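Local structure of polysaccharide Lyase Family 6 (Bacteroides cellulosilyticus, 6QPS) at residues Leu181-Ser186 with Asn192-Asp197; Ile215-Ser220 with Thr229-Asn234; Leu357-Gly362 with Phe397-Asn402; Leu315-Gly320 with Val345-Asn350. The protein probably cleaves mannuronic acid-rich stretches of alginate by beta-elimination, as a calcium-binding lyase of polysaccharide lyase family 6. All blocks are in the same frame, centred on the assembly; numbering follows the deposited sequence. Where two conformers were deposited one is given.

Contact 1: Leu181-Ser186 with Asn192-Asp197; sequences LQVWLS and NNHLID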
loop_
_atom_site.group_PDB
_atom_site.type_symbol
_atom_site.label_atom_id
_atom_site.label_comp_id
_atom_site.label_asym_id
_atom_site.label_seq_id
_atom_site.Cartn_x
_atom_site.Cartn_y
_atom_site.Cartn_z
ATOM N N LEU A 181 -7.375 -0.283 -2.858
ATOM C CA LEU A 181 -6.652 -0.465 -4.114
ATOM C C LEU A 181 -6.102 -1.886 -4.194
ATOM O O LEU A 181 -5.164 -2.247 -3.468
ATOM C CB LEU A 181 -5.549 0.581 -4.240
ATOM C CG LEU A 181 -4.640 0.568 -5.456
ATOM C CD1 LEU A 181 -5.417 0.610 -6.710
ATOM C CD2 LEU A 181 -3.678 1.769 -5.408
ATOM N N GLN A 182 -6.677 -2.680 -5.097
ATOM C CA GLN A 182 -6.205 -4.028 -5.378
ATOM C C GLN A 182 -5.453 -4.067 -6.702
ATOM O O GLN A 182 -5.955 -3.582 -7.727
ATOM C CB GLN A 182 -7.395 -4.978 -5.487
ATOM C CG GLN A 182 -7.061 -6.393 -5.962
ATOM C CD GLN A 182 -6.382 -7.222 -4.884
ATOM O OE1 GLN A 182 -6.872 -7.331 -3.766
ATOM N NE2 GLN A 182 -5.246 -7.831 -5.229
ATOM N N VAL A 183 -4.271 -4.672 -6.687
ATOM C CA VAL A 183 -3.542 -5.014 -7.908
ATOM C C VAL A 183 -3.893 -6.467 -8.237
ATOM O O VAL A 183 -3.459 -7.395 -7.539
ATOM C CB VAL A 183 -2.030 -4.790 -7.744
ATOM C CG1 VAL A 183 -1.329 -5.103 -9.066
ATOM C CG2 VAL A 183 -1.738 -3.353 -7.302
ATOM N N TRP A 184 -4.676 -6.663 -9.295
ATOM C CA TRP A 184 -5.108 -7.988 -9.706
ATOM C C TRP A 184 -4.106 -8.602 -10.661
ATOM O O TRP A 184 -3.741 -7.979 -11.662
ATOM C CB TRP A 184 -6.418 -7.885 -10.471
ATOM C CG TRP A 184 -7.618 -7.471 -9.655
ATOM C CD1 TRP A 184 -8.076 -6.204 -9.464
ATOM C CD2 TRP A 184 -8.536 -8.339 -8.968
ATOM N NE1 TRP A 184 -9.220 -6.219 -8.690
ATOM C CE2 TRP A 184 -9.528 -7.516 -8.384
ATOM C CE3 TRP A 184 -8.621 -9.724 -8.791
ATOM C CZ2 TRP A 184 -10.575 -8.034 -7.628
ATOM C CZ3 TRP A 184 -9.672 -10.232 -8.054
ATOM C CH2 TRP A 184 -10.621 -9.386 -7.464
ATOM N N LEU A 185 -3.675 -9.821 -10.363
ATOM C CA LEU A 185 -2.764 -10.567 -11.208
ATOM C C LEU A 185 -3.424 -11.857 -11.677
ATOM O O LEU A 185 -4.232 -12.472 -10.967
ATOM C CB LEU A 185 -1.501 -10.943 -10.449
ATOM C CG LEU A 185 -0.840 -9.848 -9.628
ATOM C CD1 LEU A 185 0.327 -10.446 -8.823
ATOM C CD2 LEU A 185 -0.346 -8.693 -10.458
ATOM N N SER A 186 -3.083 -12.274 -12.886
ATOM C CA SER A 186 -3.496 -13.581 -13.366
ATOM C C SER A 186 -2.303 -14.267 -14.005
ATOM O O SER A 186 -1.292 -13.625 -14.298
ATOM C CB SER A 186 -4.596 -13.465 -14.420
ATOM O OG SER A 186 -4.091 -12.843 -15.586
ATOM N N ASN A 192 3.193 -6.282 -14.329
ATOM C CA ASN A 192 2.430 -5.069 -14.651
ATOM C C ASN A 192 3.250 -3.798 -14.760
ATOM O O ASN A 192 2.909 -2.929 -15.560
ATOM C CB ASN A 192 1.283 -4.841 -13.661
ATOM C CG ASN A 192 1.716 -4.923 -12.221
ATOM O OD1 ASN A 192 2.271 -3.977 -11.646
ATOM N ND2 ASN A 192 1.418 -6.059 -11.604
ATOM N N ASN A 193 4.290 -3.627 -13.951
ATOM C CA ASN A 193 5.006 -2.353 -13.914
ATOM C C ASN A 193 4.044 -1.190 -13.657
ATOM O O ASN A 193 4.230 -0.074 -14.171
ATOM C CB ASN A 193 5.796 -2.114 -15.203
ATOM C CG ASN A 193 7.006 -3.005 -15.331
ATOM O OD1 ASN A 193 8.031 -2.780 -14.671
ATOM N ND2 ASN A 193 6.899 -4.038 -16.160
ATOM N N HIS A 194 3.016 -1.407 -12.837
ATOM C CA HIS A 194 2.163 -0.283 -12.478
ATOM C C HIS A 194 2.909 0.638 -11.510
ATOM O O HIS A 194 3.805 0.209 -10.770
ATOM C CB HIS A 194 0.872 -0.715 -11.769
ATOM C CG HIS A 194 -0.051 -1.561 -12.583
ATOM N ND1 HIS A 194 -0.345 -1.322 -13.913
ATOM C CD2 HIS A 194 -0.787 -2.639 -12.218
ATOM C CE1 HIS A 194 -1.209 -2.229 -14.323
ATOM N NE2 HIS A 194 -1.504 -3.027 -13.312
ATOM N N LEU A 195 2.486 1.903 -11.460
ATOM C CA LEU A 195 3.045 2.895 -10.546
ATOM C C LEU A 195 1.938 3.530 -9.710
ATOM O O LEU A 195 0.954 4.041 -10.257
ATOM C CB LEU A 195 3.805 3.956 -11.343
ATOM C CG LEU A 195 4.420 5.104 -10.538
ATOM C CD1 LEU A 195 5.453 4.615 -9.511
ATOM C CD2 LEU A 195 5.019 6.163 -11.458
ATOM N N ILE A 196 2.132 3.531 -8.390
ATOM C CA ILE A 196 1.193 4.110 -7.423
ATOM C C ILE A 196 2.027 5.129 -6.649
ATOM O O ILE A 196 2.851 4.740 -5.804
ATOM C CB ILE A 196 0.604 3.030 -6.505
ATOM C CG1 ILE A 196 -0.204 1.996 -7.325
ATOM C CG2 ILE A 196 -0.203 3.662 -5.384
ATOM C CD1 ILE A 196 -0.387 0.638 -6.646
ATOM N N ASP A 197 1.851 6.428 -6.937
ATOM C CA ASP A 197 2.751 7.442 -6.407
ATOM C C ASP A 197 2.038 8.732 -6.011
ATOM O O ASP A 197 1.069 9.171 -6.639
ATOM C CB ASP A 197 3.892 7.770 -7.407
ATOM C CG ASP A 197 3.399 8.478 -8.666
ATOM O OD1 ASP A 197 2.757 7.841 -9.509
ATOM O OD2 ASP A 197 3.629 9.713 -8.794
HETATM O O HOH W 1 -2.532 -5.561 -12.583
#
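L181 and I196 meet tip to tip, with CD2 of L181 3.7 Å from CD1 of I196. The leucine reaches this point because its CG lies anti to the backbone N (chi1 179°), and the same methyl also lies against CG2 of I196. V183 divides its branches: CG2 lies 4.3 Å from CD1 of I196, whereas CG1 comes to the edge of the H194 imidazole, 4.0 Å from CD2. Leucine, valine and isoleucine suit these sites, since their branched ends fill the interior and ask for no polar partner.

Near the loops the filling turns polar. L185 CD2 packs 3.4 Å from ND2 of N192, the two side chains crossing at about a right angle. The amide of N192 has several partners. Its OD1 accepts the backbone N of H194 at 2.9 Å, nearly straight and on a lone pair, which closes an Asx turn; T229 OG1 bonds to the same oxygen, and ND2 bonds to S227. The CB of N192 lies over one face of the H194 ring, toward its rim. That ring is fixed at both nitrogens, ND1 by the backbone N of N164 and NE2 by a water at 2.8 Å that also bonds W184 O, joining the two segments.

The touching parts of the two segments run nearly opposite, 168° apart, while each strand pairs in parallel with strands of the adjoining turns. Inward-pointing aliphatic residues on facing strands, with hydrogen-bonded polar groups at the loop, are characteristic of a coil of the right-handed parallel beta-helix of this lyase family.

Contact 2: Ile215-Ser220 with Thr229-Asn234; sequences IRIGHS and TIVEDN. With ACT (acetate ion), chain D.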
loop_
_atom_site.group_PDB
_atom_site.type_symbol
_atom_site.label_atom_id
_atom_site.label_comp_id
_atom_site.label_asym_id
_atom_site.label_seq_id
_atom_site.Cartn_x
_atom_site.Cartn_y
_atom_site.Cartn_z
ATOM N N ILE A 215 -3.859 -1.321 0.456
ATOM C CA ILE A 215 -3.345 -1.850 -0.804
ATOM C C ILE A 215 -3.048 -3.337 -0.638
ATOM O O ILE A 215 -2.431 -3.750 0.355
ATOM C CB ILE A 215 -2.055 -1.121 -1.245
ATOM C CG1 ILE A 215 -2.247 0.382 -1.418
ATOM C CG2 ILE A 215 -1.477 -1.735 -2.541
ATOM C CD1 ILE A 215 -0.989 1.144 -1.764
ATOM N N ARG A 216 -3.421 -4.129 -1.642
ATOM C CA ARG A 216 -3.048 -5.540 -1.733
ATOM C C ARG A 216 -2.453 -5.768 -3.119
ATOM O O ARG A 216 -3.082 -5.421 -4.132
ATOM C CB ARG A 216 -4.229 -6.490 -1.495
ATOM C CG ARG A 216 -3.798 -7.962 -1.411
ATOM C CD ARG A 216 -5.012 -8.861 -1.564
ATOM N NE ARG A 216 -5.888 -8.926 -0.399
ATOM C CZ ARG A 216 -7.208 -9.004 -0.442
ATOM N NH1 ARG A 216 -7.868 -8.923 -1.585
ATOM N NH2 ARG A 216 -7.895 -9.133 0.677
ATOM N N ILE A 217 -1.240 -6.284 -3.171
ATOM C CA ILE A 217 -0.539 -6.496 -4.438
ATOM C C ILE A 217 -0.538 -7.992 -4.744
ATOM O O ILE A 217 0.317 -8.742 -4.261
ATOM C CB ILE A 217 0.886 -5.931 -4.441
ATOM C CG1 ILE A 217 0.935 -4.506 -3.860
ATOM C CG2 ILE A 217 1.447 -5.949 -5.909
ATOM C CD1 ILE A 217 2.354 -3.918 -3.819
ATOM N N GLY A 218 -1.483 -8.440 -5.578
ATOM C CA GLY A 218 -1.675 -9.854 -5.831
ATOM C C GLY A 218 -2.587 -10.521 -4.825
ATOM O O GLY A 218 -3.275 -9.865 -4.040
ATOM N N HIS A 219 -2.582 -11.858 -4.874
ATOM C CA HIS A 219 -3.314 -12.732 -3.962
ATOM C C HIS A 219 -2.457 -13.961 -3.658
ATOM O O HIS A 219 -1.493 -14.257 -4.370
ATOM C CB HIS A 219 -4.613 -13.263 -4.591
ATOM C CG HIS A 219 -5.685 -12.244 -4.819
ATOM N ND1 HIS A 219 -5.717 -11.422 -5.928
ATOM C CD2 HIS A 219 -6.830 -11.990 -4.137
ATOM C CE1 HIS A 219 -6.805 -10.669 -5.886
ATOM N NE2 HIS A 219 -7.502 -10.995 -4.809
ATOM N N SER A 220 -2.847 -14.736 -2.635
ATOM C CA SER A 220 -2.165 -15.999 -2.369
ATOM C C SER A 220 -1.950 -16.798 -3.656
ATOM O O SER A 220 -0.850 -17.321 -3.910
ATOM C CB SER A 220 -2.988 -16.826 -1.380
ATOM O OG SER A 220 -4.279 -17.059 -1.899
ATOM N N THR A 229 5.226 -4.065 -9.253
ATOM C CA THR A 229 4.501 -2.841 -8.921
ATOM C C THR A 229 5.401 -1.927 -8.089
ATOM O O THR A 229 6.105 -2.397 -7.189
ATOM C CB THR A 229 3.243 -3.175 -8.113
ATOM O OG1 THR A 229 2.457 -4.138 -8.820
ATOM C CG2 THR A 229 2.386 -1.931 -7.880
ATOM N N ILE A 230 5.354 -0.622 -8.365
ATOM C CA ILE A 230 6.127 0.383 -7.625
ATOM C C ILE A 230 5.161 1.255 -6.833
ATOM O O ILE A 230 4.267 1.895 -7.408
ATOM C CB ILE A 230 7.024 1.222 -8.551
ATOM C CG1 ILE A 230 8.040 0.316 -9.248
ATOM C CG2 ILE A 230 7.710 2.346 -7.762
ATOM C CD1 ILE A 230 8.925 1.019 -10.231
ATOM N N VAL A 231 5.334 1.255 -5.514
ATOM C CA VAL A 231 4.529 2.050 -4.580
ATOM C C VAL A 231 5.485 3.063 -3.941
ATOM O O VAL A 231 6.320 2.688 -3.101
ATOM C CB VAL A 231 3.887 1.150 -3.513
ATOM C CG1 VAL A 231 3.044 1.950 -2.537
ATOM C CG2 VAL A 231 3.066 0.024 -4.167
ATOM N N GLU A 232 5.394 4.339 -4.337
ATOM C CA GLU A 232 6.440 5.320 -4.051
ATOM C C GLU A 232 5.866 6.676 -3.654
ATOM O O GLU A 232 4.918 7.166 -4.261
ATOM C CB GLU A 232 7.330 5.436 -5.300
ATOM C CG GLU A 232 8.544 6.319 -5.205
ATOM C CD GLU A 232 9.300 6.363 -6.534
ATOM O OE1 GLU A 232 8.776 6.967 -7.498
ATOM O OE2 GLU A 232 10.399 5.743 -6.636
ATOM N N ASP A 233 6.435 7.280 -2.617
ATOM C CA ASP A 233 6.119 8.662 -2.261
ATOM C C ASP A 233 4.639 8.855 -1.904
ATOM O O ASP A 233 4.063 9.902 -2.196
ATOM C CB ASP A 233 6.530 9.657 -3.359
ATOM C CG ASP A 233 8.018 9.727 -3.582
ATOM O OD1 ASP A 233 8.789 9.672 -2.608
ATOM O OD2 ASP A 233 8.439 9.832 -4.758
ATOM N N ASN A 234 4.026 7.871 -1.246
ATOM C CA ASN A 234 2.645 7.999 -0.795
ATOM C C ASN A 234 2.585 8.217 0.715
ATOM O O ASN A 234 3.488 7.816 1.457
ATOM C CB ASN A 234 1.830 6.734 -1.093
ATOM C CG ASN A 234 1.826 6.348 -2.568
ATOM O OD1 ASN A 234 1.081 6.907 -3.383
ATOM N ND2 ASN A 234 2.634 5.342 -2.918
HETATM C C ACT D . -5.829 -14.116 -0.877
HETATM O O ACT D . -4.741 -13.560 -0.773
HETATM O OXT ACT D . -6.097 -15.243 -1.364
HETATM C CH3 ACT D . -7.014 -13.369 -0.276
#
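Inside one coil of the parallel beta-helix, I215 and I217 of strand 215-218 face T229 and V231 across the interior. I217 and V231 come tip to tip, CD1 against CG2 at 4.0 Å. I215 instead slides past V231 from the opposite direction, its CD1 lying 4.2 Å from CG1, so the valine puts one methyl to each isoleucine. The third pairing is I217 with T229: with CG1 of I217 beside the backbone N (chi1 -46°), its CG2 is left anti to that N and meets OG1 of T229 at 3.6 Å. Beta-branched residues suit this site well, being at ease in strands and offering two branches to different neighbours.

T229 is the one touching residue with a polar end, and its hydroxyl is satisfied by N192 and S227. After I217 comes G218, whose phi of 86° suits a residue without a side chain. The chain beyond it holds an acetate ion, probably from the crystallisation liquor. S220 grips both of its oxygens, the backbone N donating to O at 2.9 Å and OG to OXT at 2.6 Å, while K249 adds a further bond. The acetate methyl lies over one face of the R216 guanidinium, and H219 presents its ring edge.

I215 follows closely on the calcium ligand E213, and its side chain is about 11 Å from the metal. The contact is thus mainly dispersion packing of aliphatic branches, with one threonine oxygen against a methyl; directional and charged chemistry is left to the loop and outer face, where a carboxylate can evidently be accommodated.

Contact 3: Leu357-Gly362 with Phe397-Asn402; sequences LELGSG and FLFLDN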
loop_
_atom_site.group_PDB
_atom_site.type_symbol
_atom_site.label_atom_id
_atom_site.label_comp_id
_atom_site.label_asym_id
_atom_site.label_seq_id
_atom_site.Cartn_x
_atom_site.Cartn_y
_atom_site.Cartn_z
ATOM N N LEU A 357 11.986 -5.284 18.061
ATOM C CA LEU A 357 12.479 -6.329 17.156
ATOM C C LEU A 357 11.924 -7.650 17.673
ATOM O O LEU A 357 12.163 -8.004 18.830
ATOM C CB LEU A 357 14.010 -6.379 17.141
ATOM C CG LEU A 357 14.701 -5.095 16.698
ATOM C CD1 LEU A 357 16.225 -5.237 16.864
ATOM C CD2 LEU A 357 14.356 -4.691 15.290
ATOM N N GLU A 358 11.211 -8.393 16.818
ATOM C CA GLU A 358 10.606 -9.661 17.213
ATOM C C GLU A 358 11.035 -10.709 16.196
ATOM O O GLU A 358 10.619 -10.644 15.033
ATOM C CB GLU A 358 9.080 -9.525 17.266
ATOM C CG GLU A 358 8.377 -10.782 17.677
ATOM C CD GLU A 358 6.865 -10.610 17.791
ATOM O OE1 GLU A 358 6.368 -9.497 18.123
ATOM O OE2 GLU A 358 6.170 -11.614 17.540
ATOM N N LEU A 359 11.867 -11.651 16.628
ATOM C CA LEU A 359 12.534 -12.577 15.717
ATOM C C LEU A 359 12.189 -14.017 16.062
ATOM O O LEU A 359 12.484 -14.486 17.167
ATOM C CB LEU A 359 14.052 -12.391 15.773
ATOM C CG LEU A 359 14.558 -10.957 15.670
ATOM C CD1 LEU A 359 16.085 -10.927 15.807
ATOM C CD2 LEU A 359 14.082 -10.313 14.365
ATOM N N GLY A 360 11.613 -14.736 15.100
ATOM C CA GLY A 360 11.354 -16.149 15.273
ATOM C C GLY A 360 9.980 -16.536 15.780
ATOM O O GLY A 360 9.762 -17.714 16.077
ATOM N N SER A 361 9.045 -15.597 15.867
ATOM C CA SER A 361 7.711 -15.927 16.331
ATOM C C SER A 361 6.876 -16.538 15.201
ATOM O O SER A 361 7.286 -16.577 14.037
ATOM C CB SER A 361 7.019 -14.679 16.868
ATOM O OG SER A 361 6.951 -13.689 15.879
ATOM N N GLY A 362 5.717 -17.067 15.577
ATOM C CA GLY A 362 4.772 -17.668 14.649
ATOM C C GLY A 362 4.719 -19.174 14.811
ATOM O O GLY A 362 5.475 -19.790 15.553
ATOM N N PHE A 397 20.736 -16.041 11.625
ATOM C CA PHE A 397 20.954 -14.605 11.563
ATOM C C PHE A 397 22.445 -14.289 11.632
ATOM O O PHE A 397 23.201 -14.933 12.360
ATOM C CB PHE A 397 20.264 -13.890 12.762
ATOM C CG PHE A 397 18.792 -13.670 12.590
ATOM C CD1 PHE A 397 17.888 -14.698 12.781
ATOM C CD2 PHE A 397 18.302 -12.426 12.261
ATOM C CE1 PHE A 397 16.531 -14.496 12.606
ATOM C CE2 PHE A 397 16.945 -12.222 12.076
ATOM C CZ PHE A 397 16.065 -13.235 12.243
ATOM N N LEU A 398 22.860 -13.285 10.891
ATOM C CA LEU A 398 24.160 -12.645 11.065
ATOM C C LEU A 398 23.865 -11.243 11.584
ATOM O O LEU A 398 23.268 -10.436 10.864
ATOM C CB LEU A 398 24.918 -12.603 9.738
ATOM C CG LEU A 398 26.187 -11.733 9.687
ATOM C CD1 LEU A 398 27.210 -12.210 10.713
ATOM C CD2 LEU A 398 26.799 -11.734 8.288
ATOM N N PHE A 399 24.225 -10.973 12.838
ATOM C CA PHE A 399 24.082 -9.644 13.433
ATOM C C PHE A 399 25.440 -8.967 13.334
ATOM O O PHE A 399 26.415 -9.452 13.922
ATOM C CB PHE A 399 23.669 -9.719 14.903
ATOM C CG PHE A 399 22.361 -10.396 15.157
ATOM C CD1 PHE A 399 21.168 -9.688 15.114
ATOM C CD2 PHE A 399 22.322 -11.728 15.474
ATOM C CE1 PHE A 399 19.951 -10.320 15.363
ATOM C CE2 PHE A 399 21.111 -12.361 15.754
ATOM C CZ PHE A 399 19.931 -11.654 15.671
ATOM N N LEU A 400 25.513 -7.848 12.613
ATOM C CA LEU A 400 26.790 -7.214 12.316
ATOM C C LEU A 400 26.722 -5.694 12.421
ATOM O O LEU A 400 25.961 -5.047 11.702
ATOM C CB LEU A 400 27.232 -7.623 10.919
ATOM C CG LEU A 400 28.585 -7.119 10.490
ATOM C CD1 LEU A 400 29.686 -7.640 11.396
ATOM C CD2 LEU A 400 28.840 -7.534 9.054
ATOM N N ASP A 401 27.540 -5.131 13.306
ATOM C CA ASP A 401 27.772 -3.689 13.366
ATOM C C ASP A 401 26.475 -2.882 13.483
ATOM O O ASP A 401 26.323 -1.820 12.875
ATOM C CB ASP A 401 28.615 -3.237 12.174
ATOM C CG ASP A 401 30.031 -3.795 12.208
ATOM O OD1 ASP A 401 30.572 -3.998 13.327
ATOM O OD2 ASP A 401 30.618 -4.005 11.113
ATOM N N ASN A 402 25.575 -3.336 14.345
ATOM C CA ASN A 402 24.419 -2.540 14.740
ATOM C C ASN A 402 24.757 -1.670 15.952
ATOM O O ASN A 402 25.745 -1.895 16.655
ATOM C CB ASN A 402 23.245 -3.471 15.055
ATOM C CG ASN A 402 22.934 -4.422 13.910
ATOM O OD1 ASN A 402 22.336 -4.029 12.911
ATOM N ND2 ASN A 402 23.353 -5.683 14.045
#
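L359 packs against F397 and F399 inside the last coils of the parallel beta-helix, where strand 357-361 looks across the interior at strand 397-405 of the following turn.

The apolar packing depends on one leucine serving two rings in different ways. Its CD1 lies over a face of F397, 4.0 Å from CE2, while CD2 lies beyond the rim of that ring, 4.1 Å from CZ. The same CD1 reaches F399 in the plane of that ring, 3.9 Å from CZ and equally near CE1. With chi1 at -48°, CG of L359 lies beside its own backbone N, and the fork opens toward both phenylalanines. Phenylalanine suits this place because its ring offers both a broad face and an edge to the methyls of a leucine. V371 and P368 pack further on F397, while Q419 and V420 of helix 418-422 lie on F399, near the C-terminal end of the solenoid.

The polar bonds lie apart from this filling. N402 bonds to N376 N and to the carbonyls of F373 and G423, a rung of the asparagine ladder found at turns of such helices. On the other strand the chain turns a corner at G360, whose phi of 94° fits glycine. Just past that corner, S361 OG donates to OE2 of E358 at 2.8 Å, meeting the carboxylate on its anti side and 21° out of its plane.

Contact 4: Leu315-Gly320 with Val345-Asn350; sequences LLVRVG and VDIAYN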
loop_
_atom_site.group_PDB
_atom_site.type_symbol
_atom_site.label_atom_id
_atom_site.label_comp_id
_atom_site.label_asym_id
_atom_site.label_seq_id
_atom_site.Cartn_x
_atom_site.Cartn_y
_atom_site.Cartn_z
ATOM N N LEU A 315 9.988 -4.528 13.722
ATOM C CA LEU A 315 10.351 -5.540 12.733
ATOM C C LEU A 315 9.885 -6.879 13.273
ATOM O O LEU A 315 10.187 -7.211 14.419
ATOM C CB LEU A 315 11.869 -5.619 12.532
ATOM C CG LEU A 315 12.315 -6.720 11.564
ATOM C CD1 LEU A 315 11.948 -6.451 10.121
ATOM C CD2 LEU A 315 13.836 -6.920 11.718
ATOM N N LEU A 316 9.192 -7.666 12.455
ATOM C CA LEU A 316 8.840 -9.036 12.802
ATOM C C LEU A 316 9.362 -9.962 11.712
ATOM O O LEU A 316 9.079 -9.738 10.528
ATOM C CB LEU A 316 7.327 -9.177 12.972
ATOM C CG LEU A 316 6.820 -10.475 13.610
ATOM C CD1 LEU A 316 5.478 -10.243 14.316
ATOM C CD2 LEU A 316 6.705 -11.595 12.586
ATOM N N VAL A 317 10.137 -10.977 12.109
ATOM C CA VAL A 317 10.643 -12.004 11.192
ATOM C C VAL A 317 10.053 -13.344 11.640
ATOM O O VAL A 317 10.371 -13.843 12.724
ATOM C CB VAL A 317 12.175 -12.042 11.132
ATOM C CG1 VAL A 317 12.637 -13.117 10.126
ATOM C CG2 VAL A 317 12.740 -10.676 10.741
ATOM N N ARG A 318 9.191 -13.925 10.811
ATOM C CA ARG A 318 8.350 -15.043 11.213
ATOM C C ARG A 318 8.960 -16.386 10.818
ATOM O O ARG A 318 9.669 -16.496 9.811
ATOM C CB ARG A 318 6.992 -14.917 10.528
ATOM C CG ARG A 318 5.855 -15.686 11.216
ATOM C CD ARG A 318 4.635 -15.849 10.312
ATOM N NE ARG A 318 3.475 -16.469 10.984
ATOM C CZ ARG A 318 3.289 -17.772 11.140
ATOM N NH1 ARG A 318 4.183 -18.645 10.690
ATOM N NH2 ARG A 318 2.203 -18.210 11.763
ATOM N N VAL A 319 8.649 -17.424 11.597
ATOM C CA VAL A 319 8.877 -18.790 11.124
ATOM C C VAL A 319 7.917 -19.084 9.979
ATOM O O VAL A 319 6.887 -18.421 9.810
ATOM C CB VAL A 319 8.719 -19.836 12.241
ATOM C CG1 VAL A 319 9.699 -19.592 13.366
ATOM C CG2 VAL A 319 7.269 -19.886 12.765
ATOM N N GLY A 320 8.255 -20.098 9.184
ATOM C CA GLY A 320 7.352 -20.577 8.157
ATOM C C GLY A 320 6.810 -21.957 8.443
ATOM O O GLY A 320 7.351 -22.681 9.281
ATOM N N VAL A 345 17.341 -12.719 3.272
ATOM C CA VAL A 345 16.779 -11.388 3.465
ATOM C C VAL A 345 17.870 -10.498 4.055
ATOM O O VAL A 345 18.499 -10.856 5.063
ATOM C CB VAL A 345 15.536 -11.418 4.383
ATOM C CG1 VAL A 345 15.065 -10.009 4.713
ATOM C CG2 VAL A 345 14.385 -12.209 3.736
ATOM N N ASP A 346 18.118 -9.352 3.410
ATOM C CA ASP A 346 19.103 -8.372 3.853
ATOM C C ASP A 346 18.377 -7.210 4.522
ATOM O O ASP A 346 17.565 -6.540 3.880
ATOM C CB ASP A 346 19.876 -7.876 2.621
ATOM C CG ASP A 346 20.986 -6.894 2.959
ATOM O OD1 ASP A 346 21.560 -6.974 4.070
ATOM O OD2 ASP A 346 21.283 -6.036 2.104
ATOM N N ILE A 347 18.669 -6.973 5.806
ATOM C CA ILE A 347 18.049 -5.924 6.618
ATOM C C ILE A 347 19.170 -5.000 7.083
ATOM O O ILE A 347 19.861 -5.295 8.063
ATOM C CB ILE A 347 17.244 -6.501 7.793
ATOM C CG1 ILE A 347 16.259 -7.571 7.271
ATOM C CG2 ILE A 347 16.524 -5.395 8.517
ATOM C CD1 ILE A 347 15.453 -8.332 8.335
ATOM N N ALA A 348 19.366 -3.879 6.363
ATOM C CA ALA A 348 20.533 -3.030 6.519
ATOM C C ALA A 348 20.196 -1.544 6.615
ATOM O O ALA A 348 19.390 -1.007 5.850
ATOM C CB ALA A 348 21.475 -3.256 5.336
ATOM N N TYR A 349 20.890 -0.860 7.517
ATOM C CA TYR A 349 20.901 0.611 7.548
ATOM C C TYR A 349 19.518 1.187 7.851
ATOM O O TYR A 349 19.167 2.255 7.358
ATOM C CB TYR A 349 21.552 1.244 6.286
ATOM C CG TYR A 349 23.073 1.148 6.295
ATOM C CD1 TYR A 349 23.824 2.027 7.048
ATOM C CD2 TYR A 349 23.759 0.155 5.570
ATOM C CE1 TYR A 349 25.200 1.937 7.113
ATOM C CE2 TYR A 349 25.165 0.052 5.622
ATOM C CZ TYR A 349 25.882 0.950 6.409
ATOM O OH TYR A 349 27.253 0.922 6.538
ATOM N N ASN A 350 18.724 0.471 8.640
ATOM C CA ASN A 350 17.422 0.931 9.102
ATOM C C ASN A 350 17.550 1.490 10.517
ATOM O O ASN A 350 18.554 1.291 11.199
ATOM C CB ASN A 350 16.423 -0.235 9.126
ATOM C CG ASN A 350 16.301 -0.930 7.772
ATOM O OD1 ASN A 350 15.599 -0.479 6.879
ATOM N ND2 ASN A 350 16.989 -2.067 7.625
#
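L315 and I347 reach toward each other until CD2 of the leucine stands 4.0 Å from CD1 of the isoleucine. This meeting of two methyl ends is the tight part of the contact. L315 extends inward because its CG is anti to the backbone N (chi1 177°), while I347 reaches out through CD1 at the end of an extended CG1 branch. V317 adds a looser touch, its CG2 being 4.3 Å from that same CD1. A single methyl thus takes both partners, and only 90 Å² is buried between the segments. The length of leucine and of the isoleucine CG1 branch suits facing strands whose CA atoms stand 9.8 Å apart at L315 and I347; F373 packs on both residues and shares the filling.

Away from this meeting the residues are engaged differently. On the outer side, D346 forms a salt bridge with R372, and the exposed Y349 stacks on H375. N350 is buried and spends its amide on N305 N and V302 O, while its backbone N bonds N376, as in an asparagine ladder. Beyond V317 the chain carries the buried R318, whose NH1 donates to V319 O at 2.9 Å from above the carbonyl plane and also bonds R363 O; Y339 makes a cation-pi contact with this arginine.

Strand 313-318 lies between strands 291-295 and 357-361 on one wall of the beta-helix, all parallel. Strand 345-353 lies on another wall between 301-308 and 371-379, and the contact joins those walls through the interior.

How the contacts relate
All four contacts are buried interior packing between walls of one parallel beta-helix, and they fall into two pairs. Contacts 1 and 2 occupy adjoining coils, since strands 181-183 and 215-218 are neighbours, as are 195-197 and 230-237; strand 313-318 of contact 4 is the neighbour of strand 357-361 of contact 3. The pairs stand well apart, contacts 1 and 3 having centres about 31 Å from each other. Contact 1 mixes aliphatic packing with amide, imidazole and water, contact 2 is nearly all aliphatic and lies closest to calcium, contact 3 brings in aromatic rings near the C-terminal end, and contact 4 buries the least surface.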